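Structure-specific endonuclease subunit SLX4 (Thielavia terrestris, PDB 6SEI) probably serves as the regulatory subunit, represented here by its C-terminal part, of the SLX1-SLX4 structure-specific endonuclease that resolves branched DNA during repair and recombination. Local coordinates at residues V27-R32 against L65-Y70. Sequence-based numbering, arbitrary orientation.
With CA (calcium ion), chain H.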
# COMPACT_ATOMS: atom_id res chain seq x y z
N VAL B 27 -21.70 -31.85 -28.56
CA VAL B 27 -22.81 -31.56 -27.65
C VAL B 27 -23.84 -30.68 -28.34
O VAL B 27 -25.04 -30.96 -28.31
CB VAL B 27 -22.28 -30.90 -26.36
CG1 VAL B 27 -23.42 -30.52 -25.44
CG2 VAL B 27 -21.28 -31.80 -25.66
N VAL B 28 -23.38 -29.61 -28.99
CA VAL B 28 -24.27 -28.54 -29.44
C VAL B 28 -25.16 -28.98 -30.60
O VAL B 28 -26.33 -28.58 -30.68
CB VAL B 28 -23.42 -27.30 -29.79
CG1 VAL B 28 -24.11 -26.43 -30.81
CG2 VAL B 28 -23.10 -26.51 -28.54
N THR B 29 -24.64 -29.81 -31.50
CA THR B 29 -25.35 -30.15 -32.73
C THR B 29 -26.18 -31.43 -32.62
O THR B 29 -26.82 -31.82 -33.60
CB THR B 29 -24.36 -30.28 -33.89
OG1 THR B 29 -23.49 -31.40 -33.66
CG2 THR B 29 -23.53 -29.02 -34.03
N ALA B 30 -26.18 -32.09 -31.47
CA ALA B 30 -27.04 -33.24 -31.29
C ALA B 30 -28.50 -32.80 -31.32
O ALA B 30 -28.82 -31.67 -30.93
CB ALA B 30 -26.73 -33.95 -29.98
N PRO B 31 -29.41 -33.65 -31.80
CA PRO B 31 -30.83 -33.28 -31.83
C PRO B 31 -31.37 -33.01 -30.44
O PRO B 31 -30.92 -33.58 -29.44
CB PRO B 31 -31.51 -34.49 -32.49
CG PRO B 31 -30.52 -35.60 -32.40
CD PRO B 31 -29.17 -34.95 -32.45
N ARG B 32 -32.36 -32.11 -30.38
CA ARG B 32 -32.91 -31.67 -29.11
C ARG B 32 -33.96 -32.66 -28.61
O ARG B 32 -34.47 -33.50 -29.35
CB ARG B 32 -33.53 -30.28 -29.25
CG ARG B 32 -34.91 -30.29 -29.89
CD ARG B 32 -35.25 -28.97 -30.55
NE ARG B 32 -36.51 -29.06 -31.27
CZ ARG B 32 -36.87 -28.26 -32.27
NH1 ARG B 32 -36.06 -27.29 -32.68
NH2 ARG B 32 -38.04 -28.43 -32.87
N LEU B 65 -18.10 -38.03 -31.05
CA LEU B 65 -16.88 -37.42 -31.57
C LEU B 65 -16.62 -37.86 -33.00
O LEU B 65 -16.21 -37.05 -33.85
CB LEU B 65 -15.70 -37.78 -30.67
CG LEU B 65 -15.77 -37.28 -29.23
CD1 LEU B 65 -14.69 -37.92 -28.37
CD2 LEU B 65 -15.67 -35.77 -29.19
N ASP B 66 -16.85 -39.14 -33.29
CA ASP B 66 -16.73 -39.64 -34.66
C ASP B 66 -17.71 -38.94 -35.59
O ASP B 66 -17.39 -38.68 -36.76
CB ASP B 66 -16.97 -41.15 -34.67
CG ASP B 66 -16.51 -41.81 -35.95
OD1 ASP B 66 -15.69 -41.21 -36.68
OD2 ASP B 66 -16.97 -42.94 -36.23
N ARG B 67 -18.90 -38.61 -35.09
CA ARG B 67 -19.90 -37.93 -35.90
C ARG B 67 -19.39 -36.57 -36.36
O ARG B 67 -19.52 -36.21 -37.54
CB ARG B 67 -21.19 -37.78 -35.10
CG ARG B 67 -22.40 -37.42 -35.93
CD ARG B 67 -23.58 -37.09 -35.03
NE ARG B 67 -23.52 -35.72 -34.53
CZ ARG B 67 -23.46 -35.40 -33.24
NH1 ARG B 67 -23.44 -36.35 -32.32
NH2 ARG B 67 -23.42 -34.12 -32.87
N VAL B 68 -18.81 -35.80 -35.45
CA VAL B 68 -18.37 -34.44 -35.75
C VAL B 68 -16.91 -34.44 -36.20
O VAL B 68 -16.23 -33.41 -36.15
CB VAL B 68 -18.57 -33.52 -34.54
CG1 VAL B 68 -20.05 -33.43 -34.18
CG2 VAL B 68 -17.76 -34.01 -33.34
N GLY B 69 -16.42 -35.60 -36.64
CA GLY B 69 -15.14 -35.66 -37.33
C GLY B 69 -13.91 -35.83 -36.46
O GLY B 69 -12.82 -35.43 -36.89
N TYR B 70 -14.04 -36.41 -35.27
CA TYR B 70 -12.89 -36.64 -34.39
C TYR B 70 -12.77 -38.13 -34.12
O TYR B 70 -13.55 -38.69 -33.34
CB TYR B 70 -13.02 -35.84 -33.10
CG TYR B 70 -11.89 -36.09 -32.12
CD1 TYR B 70 -10.60 -35.66 -32.39
CD2 TYR B 70 -12.12 -36.77 -30.93
CE1 TYR B 70 -9.57 -35.90 -31.51
CE2 TYR B 70 -11.10 -37.01 -30.04
CZ TYR B 70 -9.82 -36.57 -30.33
OH TYR B 70 -8.80 -36.81 -29.44
CA CA H . -13.94 -41.27 -38.59
O HOH W 1 -14.63 -43.39 -37.85
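Arg67, in the last turn of helix 53-67, reaches over to Thr29 near the C-terminal end of helix 12-29, and this pair carries most of a small surface contact that buries 122 Å². The one hydrogen bond between 27-32 and 65-70 runs from Arg67 NH2 to Thr29 OG1 at 2.8 Å. The hydroxyl oxygen sits at the edge of the guanidinium, almost exactly in its plane, yet the N-H...O angle of 139° makes the bond somewhat bent. The Arg67 side chain leaves its helix with CG anti to the backbone N (chi1 -165°) and then bends at chi3 (81°), which carries the guanidinium across the gap, past the Thr29 side chain running in the opposite sense. The same NH2 also donates to Ala26 O, while the Thr29 hydroxyl accepts from Arg67 and donates to Gln25 O.

Looser van der Waals contacts accompany this bond. Val68 CG1 lies over a face of the guanidinium near Arg67 NH2 and 4.0 Å from Thr29 OG1, and Val68 also rests on Ala26. Ala30 N comes obliquely within 3.7 Å of Arg67 NH2, a close approach without a bond, while its methyl packs on Trp59 of helix 53-67.

Beyond Val68 the helix closes in a Schellman motif: Gly69, at positive phi, is the C' residue, Tyr70 N bonds to Leu65 O at 2.7 Å, and the Gly69 N to Asp66 O bond is weak. Beside this cap Asp66 OD1 binds a calcium ion at 2.6 Å, with Asp71 and a water as further ligands.

One arginine nitrogen thus links the last turns of helices 12-29 and 53-67 in the Slx4 endonuclease family domain, and its positive charge probably suits the partial negative charge at the C-terminal end of helix 12-29.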